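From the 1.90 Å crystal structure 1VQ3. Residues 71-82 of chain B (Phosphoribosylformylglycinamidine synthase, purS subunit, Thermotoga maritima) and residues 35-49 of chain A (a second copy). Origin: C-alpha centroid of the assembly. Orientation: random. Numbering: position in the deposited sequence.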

ATOM      1  N   GLU B  71      -7.675  14.373  -6.573  1.00 26.91           N
ATOM      2  CA  GLU B  71      -7.530  15.785  -6.904  1.00 26.76           C
ATOM      3  C   GLU B  71      -6.334  16.386  -6.217  1.00 23.89           C
ATOM      4  O   GLU B  71      -5.584  17.164  -6.836  1.00 26.70           O
ATOM      5  CB  GLU B  71      -8.791  16.579  -6.534  1.00 28.49           C
ATOM      6  CG  GLU B  71     -10.025  16.203  -7.347  1.00 36.06           C
ATOM      7  CD  GLU B  71     -11.267  17.074  -7.003  1.00 37.68           C
ATOM      8  OE1 GLU B  71     -11.212  17.925  -6.049  1.00 43.93           O
ATOM      9  OE2 GLU B  71     -12.301  16.899  -7.696  1.00 49.64           O
ATOM     10  N   ILE B  72      -6.126  16.008  -4.963  1.00 19.75           N
ATOM     11  CA  ILE B  72      -4.935  16.412  -4.203  1.00 21.50           C
ATOM     12  C   ILE B  72      -3.637  15.886  -4.829  1.00 21.93           C
ATOM     13  O   ILE B  72      -2.662  16.638  -5.002  1.00 21.77           O
ATOM     14  CB  ILE B  72      -5.058  16.007  -2.713  1.00 21.79           C
ATOM     15  CG1 ILE B  72      -6.215  16.793  -2.078  1.00 27.00           C
ATOM     16  CG2 ILE B  72      -3.708  16.293  -1.952  1.00 20.50           C
ATOM     17  CD1 ILE B  72      -6.711  16.295  -0.767  1.00 29.24           C
ATOM     18  N   VAL B  73      -3.637  14.616  -5.208  1.00 19.43           N
ATOM     19  CA  VAL B  73      -2.526  14.059  -5.943  1.00 20.88           C
ATOM     20  C   VAL B  73      -2.286  14.784  -7.246  1.00 18.73           C
ATOM     21  O   VAL B  73      -1.158  15.098  -7.552  1.00 21.24           O
ATOM     22  CB  VAL B  73      -2.747  12.596  -6.253  1.00 19.65           C
ATOM     23  CG1 VAL B  73      -1.696  12.078  -7.211  1.00 24.16           C
ATOM     24  CG2 VAL B  73      -2.775  11.796  -4.944  1.00 22.59           C
ATOM     25  N   LYS B  74      -3.333  15.061  -8.011  1.00 19.56           N
ATOM     26  CA  LYS B  74      -3.153  15.791  -9.293  1.00 20.95           C
ATOM     27  C   LYS B  74      -2.568  17.190  -9.064  1.00 22.05           C
ATOM     28  O   LYS B  74      -1.636  17.591  -9.738  1.00 20.34           O
ATOM     29  CB  LYS B  74      -4.474  15.893  -9.983  1.00 22.08           C
ATOM     30  CG  LYS B  74      -4.467  16.703 -11.294  1.00 28.30           C
ATOM     31  CD  LYS B  74      -5.744  16.389 -12.045  1.00 31.56           C
ATOM     32  CE  LYS B  74      -5.791  16.919 -13.414  1.00 34.65           C
ATOM     33  NZ  LYS B  74      -6.531  18.203 -13.424  1.00 42.30           N
ATOM     34  N   LYS B  75      -3.076  17.894  -8.060  1.00 21.83           N
ATOM     35  CA  LYS B  75      -2.506  19.200  -7.693  1.00 23.89           C
ATOM     36  C   LYS B  75      -1.042  19.117  -7.327  1.00 20.28           C
ATOM     37  O   LYS B  75      -0.250  19.979  -7.755  1.00 20.09           O
ATOM     38  CB  LYS B  75      -3.283  19.858  -6.529  1.00 25.29           C
ATOM     39  CG  LYS B  75      -4.628  20.452  -6.938  1.00 33.15           C
ATOM     40  CD  LYS B  75      -5.362  21.094  -5.772  1.00 32.35           C
ATOM     41  CE  LYS B  75      -6.691  21.655  -6.224  1.00 37.89           C
ATOM     42  N   ALA B  76      -0.652  18.116  -6.501  1.00 18.49           N
ATOM     43  CA  ALA B  76       0.733  17.940  -6.131  1.00 16.59           C
ATOM     44  C   ALA B  76       1.641  17.716  -7.329  1.00 18.01           C
ATOM     45  O   ALA B  76       2.735  18.240  -7.392  1.00 23.07           O
ATOM     46  CB  ALA B  76       0.873  16.743  -5.156  1.00 19.42           C
ATOM     47  N   CYS B  77       1.155  16.921  -8.293  1.00 20.15           N
ATOM     48  CA  CYS B  77       1.837  16.752  -9.558  1.00 20.54           C
ATOM     49  C   CYS B  77       1.922  18.040 -10.334  1.00 17.79           C
ATOM     50  O   CYS B  77       3.020  18.465 -10.671  1.00 20.72           O
ATOM     51  CB  CYS B  77       1.169  15.659 -10.344  1.00 17.32           C
ATOM     52  SG  CYS B  77       1.449  14.073  -9.543  1.00 20.77           S
ATOM     53  N   GLU B  78       0.782  18.668 -10.610  1.00 20.16           N
ATOM     54  CA  GLU B  78       0.752  19.891 -11.404  1.00 24.14           C
ATOM     55  C   GLU B  78       1.485  21.079 -10.732  1.00 23.95           C
ATOM     56  O   GLU B  78       2.113  21.851 -11.410  1.00 28.55           O
ATOM     57  CB  GLU B  78      -0.692  20.276 -11.751  1.00 24.09           C
ATOM     58  CG  GLU B  78      -1.298  19.241 -12.681  1.00 29.87           C
ATOM     59  CD  GLU B  78      -2.767  19.471 -12.982  1.00 35.34           C
ATOM     60  OE1 GLU B  78      -3.387  20.327 -12.309  1.00 41.81           O
ATOM     61  OE2 GLU B  78      -3.290  18.753 -13.874  1.00 37.97           O
ATOM     62  N   GLU B  79       1.451  21.195  -9.419  1.00 25.17           N
ATOM     63  CA  GLU B  79       2.102  22.322  -8.779  1.00 26.16           C
ATOM     64  C   GLU B  79       3.561  22.112  -8.406  1.00 26.76           C
ATOM     65  O   GLU B  79       4.269  23.100  -8.109  1.00 24.30           O
ATOM     66  CB  GLU B  79       1.317  22.737  -7.554  1.00 25.21           C
ATOM     67  CG  GLU B  79      -0.071  23.232  -7.873  1.00 33.34           C
ATOM     68  CD  GLU B  79      -0.712  23.897  -6.678  1.00 36.78           C
ATOM     69  OE1 GLU B  79      -0.697  23.316  -5.573  1.00 47.46           O
ATOM     70  OE2 GLU B  79      -1.213  25.016  -6.827  1.00 56.36           O
ATOM     71  N   LEU B  80       4.051  20.872  -8.432  1.00 23.40           N
ATOM     72  CA  LEU B  80       5.430  20.625  -7.970  1.00 22.18           C
ATOM     73  C   LEU B  80       6.132  19.418  -8.524  1.00 23.84           C
ATOM     74  O   LEU B  80       7.281  19.523  -8.951  1.00 18.74           O
ATOM     75  CB  LEU B  80       5.467  20.523  -6.452  1.00 22.85           C
ATOM     76  CG  LEU B  80       6.883  20.506  -5.825  1.00 21.60           C
ATOM     77  CD1 LEU B  80       7.670  21.804  -6.125  1.00 29.38           C
ATOM     78  CD2 LEU B  80       6.867  20.242  -4.311  1.00 23.12           C
ATOM     79  N   LEU B  81       5.473  18.268  -8.501  1.00 21.26           N
ATOM     80  CA  LEU B  81       6.197  17.013  -8.673  1.00 21.93           C
ATOM     81  C   LEU B  81       6.493  16.634 -10.095  1.00 20.19           C
ATOM     82  O   LEU B  81       7.429  15.909 -10.314  1.00 19.93           O
ATOM     83  CB  LEU B  81       5.461  15.863  -8.020  1.00 21.82           C
ATOM     84  CG  LEU B  81       5.200  15.981  -6.531  1.00 21.00           C
ATOM     85  CD1 LEU B  81       4.345  14.818  -6.072  1.00 22.75           C
ATOM     86  CD2 LEU B  81       6.458  16.081  -5.666  1.00 27.27           C
ATOM     87  N   VAL B  82       5.692  17.114 -11.046  1.00 23.04           N
ATOM     88  CA  VAL B  82       5.797  16.701 -12.451  1.00 19.55           C
ATOM     89  C   VAL B  82       6.010  17.952 -13.329  1.00 21.43           C
ATOM     90  O   VAL B  82       5.245  18.882 -13.228  1.00 25.10           O
ATOM     91  CB  VAL B  82       4.551  15.968 -12.893  1.00 22.79           C
ATOM     92  CG1 VAL B  82       4.604  15.606 -14.375  1.00 20.66           C
ATOM     93  CG2 VAL B  82       4.361  14.701 -12.090  1.00 18.83           C
TER
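Chain A (35-49) TIERVLREEKGLPVK

Chain A meets chain B with two kinds of backbone in succession: a helix, residues 35-43, that enters this stretch already formed, and then a turn through Lys44(A) and Gly45(A) leading to a strand at 48-49. The helix lies across helix 71-81 of chain B. The axes come within 10.4 Å, and their N-to-C directions make a signed crossing angle of 109°, so the two run closer to perpendicular than to antiparallel. A steep crossing confines direct helix-to-helix contact to a short patch, and here the segment after the chain A helix extends the contact toward the start of the chain B stretch. Together the two stretches bury 566 Å².

Of the chain B residues that touch chain A, 72, 75, 76, 79 and 80 follow the spacing of one helical face, and Leu81(B) joins them in the wider pi-type turn at the helix end. Val73(B) and Cys77(B) point away from chain A and are buried by other parts of the structure, while Lys74(B) and Glu78(B), beyond reach of chain A, pair with each other in a salt bridge, NZ of Lys74(B) to OE2 of Glu78(B) at 3.3 Å.

Ile72(B) meets the loop of Leu46(A) and Pro47(A) and the first strand residue, Val48(A). With rotamer m,t its CD1 reaches CG of Pro47(A) at 3.5 Å, and its CG2 lies 4.2 Å from both CB of Leu46(A) and CG2 of Val48(A). Lys75(B) contributes aliphatic surface, its CB 4.0 Å from CD2 of Leu46(A).

At Ala76(B) the backbones come close, CA of Ala76(B) lying 6.7 Å from CA of Leu40(A), the same spacing as between CA of Ile72(B) and CA of Leu46(A). CB of Ala76(B) is 3.9 Å from CD2 of Leu40(A) and 4.2 Å from CD1 of Leu46(A). Leu46(A) thus spans Ile72(B), Lys75(B) and Ala76(B), and its CD1 also lies 4.0 Å from OE1 of Glu79(B). Its N donates a backbone hydrogen bond to O of Leu40(A), 2.9 Å, which ties the loop back to the end of the helix, just after Gly45(A) turns the chain with positive phi, a conformation that favours glycine.

Glu79(B) supplies the polar margin. Its OE1 packs 3.5 Å from CB of Lys44(A), and a water links the two side chains, accepting from NZ of Lys44(A) at 2.9 Å and donating weakly to OE2 of Glu79(B) at 3.3 Å.

The end of the chain B helix widens into a pi-type turn at 77-81, with N of Leu81(B) bonded to O of Ala76(B) at 3.0 Å. Within this turn two consecutive leucines both reach the chain A helix. Leu80(B) points toward it and puts CD2 among three side chains: 3.6 Å from CG1 of Val39(A), 3.8 Å from CD2 of Leu40(A) and 3.9 Å from CG2 of Ile36(A). Leu81(B) leaves its backbone sideways, yet its CD2 comes to 3.5 Å from CG2 of Ile36(A). Val82(B) makes no contact. The contact reads as aliphatic side chains from Ile72(B) through Ala76(B) to Leu80(B) and Leu81(B), with Glu79(B) and Lys44(A) at its edge.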

ATOM      1  N   THR A  35      11.920  18.030   2.364  1.00 27.18           N
ATOM      2  CA  THR A  35      11.755  19.318   1.739  1.00 27.21           C
ATOM      3  C   THR A  35      10.508  19.335   0.887  1.00 25.11           C
ATOM      4  O   THR A  35       9.689  20.257   0.984  1.00 24.90           O
ATOM      5  CB  THR A  35      12.972  19.619   0.870  1.00 29.28           C
ATOM      6  OG1 THR A  35      14.051  19.951   1.734  1.00 25.36           O
ATOM      7  CG2 THR A  35      12.757  20.860   0.004  1.00 34.34           C
ATOM      8  N   ILE A  36      10.376  18.341   0.019  1.00 23.76           N
ATOM      9  CA  ILE A  36       9.214  18.306  -0.888  1.00 23.15           C
ATOM     10  C   ILE A  36       7.892  18.246  -0.105  1.00 20.55           C
ATOM     11  O   ILE A  36       6.907  18.847  -0.486  1.00 22.65           O
ATOM     12  CB  ILE A  36       9.339  17.085  -1.875  1.00 20.45           C
ATOM     13  CG1 ILE A  36      10.434  17.366  -2.907  1.00 28.47           C
ATOM     14  CG2 ILE A  36       8.031  16.874  -2.632  1.00 20.99           C
ATOM     15  CD1 ILE A  36      10.989  16.187  -3.506  1.00 31.42           C
ATOM     16  N   GLU A  37       7.859  17.484   0.984  1.00 21.15           N
ATOM     17  CA  GLU A  37       6.643  17.394   1.800  1.00 22.95           C
ATOM     18  C   GLU A  37       6.294  18.736   2.444  1.00 26.62           C
ATOM     19  O   GLU A  37       5.125  19.156   2.451  1.00 25.57           O
ATOM     20  CB  GLU A  37       6.831  16.366   2.909  1.00 23.79           C
ATOM     21  CG  GLU A  37       5.588  16.205   3.756  1.00 27.81           C
ATOM     22  CD  GLU A  37       5.716  15.116   4.791  1.00 31.16           C
ATOM     23  OE1 GLU A  37       6.304  14.041   4.495  1.00 30.02           O
ATOM     24  OE2 GLU A  37       5.196  15.334   5.903  1.00 37.26           O
ATOM     25  N   ARG A  38       7.328  19.433   2.930  1.00 24.83           N
ATOM     26  CA  ARG A  38       7.149  20.774   3.499  1.00 26.43           C
ATOM     27  C   ARG A  38       6.602  21.714   2.433  1.00 24.88           C
ATOM     28  O   ARG A  38       5.685  22.473   2.719  1.00 24.75           O
ATOM     29  CB  ARG A  38       8.489  21.304   4.033  1.00 26.99           C
ATOM     30  CG  ARG A  38       8.389  22.681   4.774  1.00 32.61           C
ATOM     31  CD  ARG A  38       9.721  23.402   4.909  1.00 33.52           C
ATOM     32  NE  ARG A  38      10.117  23.996   3.630  1.00 45.22           N
ATOM     33  CZ  ARG A  38      11.264  23.759   3.003  1.00 48.10           C
ATOM     34  NH1 ARG A  38      12.178  22.930   3.508  1.00 50.68           N
ATOM     35  NH2 ARG A  38      11.494  24.352   1.840  1.00 47.23           N
ATOM     36  N   VAL A  39       7.148  21.681   1.208  1.00 24.09           N
ATOM     37  CA  VAL A  39       6.652  22.561   0.170  1.00 23.69           C
ATOM     38  C   VAL A  39       5.204  22.251  -0.167  1.00 23.42           C
ATOM     39  O   VAL A  39       4.405  23.176  -0.346  1.00 23.70           O
ATOM     40  CB  VAL A  39       7.528  22.519  -1.124  1.00 24.43           C
ATOM     41  CG1 VAL A  39       6.829  23.222  -2.300  1.00 26.43           C
ATOM     42  CG2 VAL A  39       8.915  23.101  -0.831  1.00 29.47           C
ATOM     43  N   LEU A  40       4.841  20.968  -0.268  1.00 20.82           N
ATOM     44  CA  LEU A  40       3.460  20.632  -0.617  1.00 22.38           C
ATOM     45  C   LEU A  40       2.492  21.064   0.505  1.00 22.31           C
ATOM     46  O   LEU A  40       1.399  21.572   0.228  1.00 23.07           O
ATOM     47  CB  LEU A  40       3.316  19.130  -0.860  1.00 20.79           C
ATOM     48  CG  LEU A  40       3.943  18.578  -2.169  1.00 24.39           C
ATOM     49  CD1 LEU A  40       3.845  17.056  -2.264  1.00 25.61           C
ATOM     50  CD2 LEU A  40       3.303  19.232  -3.406  1.00 22.81           C
ATOM     51  N   ARG A  41       2.894  20.876   1.752  1.00 22.70           N
ATOM     52  CA  ARG A  41       2.046  21.218   2.893  1.00 24.86           C
ATOM     53  C   ARG A  41       1.991  22.720   3.133  1.00 26.67           C
ATOM     54  O   ARG A  41       0.926  23.323   3.168  1.00 26.48           O
ATOM     55  CB  ARG A  41       2.543  20.551   4.175  1.00 27.70           C
ATOM     56  CG  ARG A  41       2.338  19.072   4.307  1.00 29.52           C
ATOM     57  CD  ARG A  41       2.627  18.594   5.739  1.00 31.63           C
ATOM     58  NE  ARG A  41       1.540  18.983   6.636  1.00 32.07           N
ATOM     59  N   GLU A  42       3.160  23.308   3.289  1.00 29.93           N
ATOM     60  CA  GLU A  42       3.286  24.701   3.728  1.00 32.52           C
ATOM     61  C   GLU A  42       3.192  25.718   2.591  1.00 30.65           C
ATOM     62  O   GLU A  42       2.674  26.813   2.790  1.00 34.81           O
ATOM     63  CB  GLU A  42       4.587  24.898   4.488  1.00 31.32           C
ATOM     64  CG  GLU A  42       4.621  24.219   5.866  1.00 34.61           C
ATOM     65  CD  GLU A  42       5.925  24.485   6.622  1.00 38.60           C
ATOM     66  OE1 GLU A  42       6.693  25.402   6.225  1.00 40.58           O
ATOM     67  OE2 GLU A  42       6.195  23.757   7.616  1.00 42.50           O
ATOM     68  N   GLU A  43       3.706  25.388   1.414  1.00 30.64           N
ATOM     69  CA  GLU A  43       3.657  26.332   0.308  1.00 27.48           C
ATOM     70  C   GLU A  43       2.471  26.129  -0.634  1.00 29.72           C
ATOM     71  O   GLU A  43       1.964  27.102  -1.192  1.00 26.33           O
ATOM     72  CB  GLU A  43       4.966  26.353  -0.443  1.00 28.70           C
ATOM     73  CG  GLU A  43       6.187  26.504   0.427  1.00 29.65           C
ATOM     74  CD  GLU A  43       6.243  27.809   1.205  1.00 36.75           C
ATOM     75  OE1 GLU A  43       5.600  28.794   0.841  1.00 29.74           O
ATOM     76  OE2 GLU A  43       6.975  27.859   2.187  1.00 37.04           O
ATOM     77  N   LYS A  44       2.010  24.887  -0.821  1.00 28.07           N
ATOM     78  CA  LYS A  44       0.858  24.624  -1.715  1.00 26.66           C
ATOM     79  C   LYS A  44      -0.472  24.332  -1.007  1.00 27.72           C
ATOM     80  O   LYS A  44      -1.519  24.139  -1.661  1.00 27.34           O
ATOM     81  CB  LYS A  44       1.182  23.452  -2.667  1.00 26.29           C
ATOM     82  CG  LYS A  44       2.552  23.502  -3.293  1.00 23.15           C
ATOM     83  CD  LYS A  44       2.683  24.705  -4.215  1.00 31.69           C
ATOM     84  CE  LYS A  44       4.018  24.637  -4.936  1.00 31.93           C
ATOM     85  NZ  LYS A  44       4.229  25.738  -5.834  1.00 29.57           N
ATOM     86  N   GLY A  45      -0.420  24.217   0.311  1.00 27.43           N
ATOM     87  CA  GLY A  45      -1.612  24.048   1.102  1.00 28.38           C
ATOM     88  C   GLY A  45      -2.234  22.691   0.946  1.00 28.03           C
ATOM     89  O   GLY A  45      -3.458  22.557   1.069  1.00 27.32           O
ATOM     90  N   LEU A  46      -1.441  21.668   0.632  1.00 26.40           N
ATOM     91  CA  LEU A  46      -2.050  20.356   0.393  1.00 26.61           C
ATOM     92  C   LEU A  46      -1.955  19.435   1.628  1.00 25.35           C
ATOM     93  O   LEU A  46      -0.905  19.332   2.222  1.00 27.46           O
ATOM     94  CB  LEU A  46      -1.434  19.697  -0.830  1.00 23.96           C
ATOM     95  CG  LEU A  46      -1.569  20.547  -2.102  1.00 23.44           C
ATOM     96  CD1 LEU A  46      -0.623  20.087  -3.168  1.00 30.66           C
ATOM     97  CD2 LEU A  46      -2.987  20.568  -2.641  1.00 30.26           C
ATOM     98  N   PRO A  47      -3.028  18.720   1.947  1.00 29.33           N
ATOM     99  CA  PRO A  47      -3.050  17.821   3.106  1.00 29.37           C
ATOM    100  C   PRO A  47      -2.270  16.488   2.868  1.00 29.84           C
ATOM    101  O   PRO A  47      -2.895  15.423   2.813  1.00 31.77           O
ATOM    102  CB  PRO A  47      -4.548  17.565   3.302  1.00 28.41           C
ATOM    103  CG  PRO A  47      -5.128  17.678   1.971  1.00 28.11           C
ATOM    104  CD  PRO A  47      -4.324  18.704   1.218  1.00 25.48           C
ATOM    105  N   VAL A  48      -0.947  16.589   2.656  1.00 27.71           N
ATOM    106  CA  VAL A  48      -0.062  15.449   2.339  1.00 28.82           C
ATOM    107  C   VAL A  48       0.850  15.089   3.502  1.00 29.10           C
ATOM    108  O   VAL A  48       1.329  15.989   4.238  1.00 29.85           O
ATOM    109  CB  VAL A  48       0.843  15.765   1.162  1.00 28.22           C
ATOM    110  CG1 VAL A  48       1.992  14.779   1.081  1.00 36.78           C
ATOM    111  CG2 VAL A  48       0.079  15.754  -0.107  1.00 28.01           C
ATOM    112  N   LYS A  49       1.121  13.784   3.654  1.00 27.01           N
ATOM    113  CA  LYS A  49       1.985  13.262   4.731  1.00 27.01           C
ATOM    114  C   LYS A  49       2.826  12.120   4.229  1.00 24.13           C
ATOM    115  O   LYS A  49       2.618  11.573   3.115  1.00 26.97           O
ATOM    116  CB  LYS A  49       1.176  12.693   5.929  1.00 28.78           C
ATOM    117  CG  LYS A  49       0.342  13.655   6.684  1.00 38.13           C
ATOM    118  CD  LYS A  49      -1.093  13.126   6.939  1.00 47.98           C
ATOM    119  CE  LYS A  49      -2.018  14.290   7.385  1.00 47.83           C
ATOM    120  NZ  LYS A  49      -3.476  13.969   7.369  1.00 53.38           N
TER
HETATM  121  O   HOH W   1       1.765  26.332  -7.339  1.00 46.77           O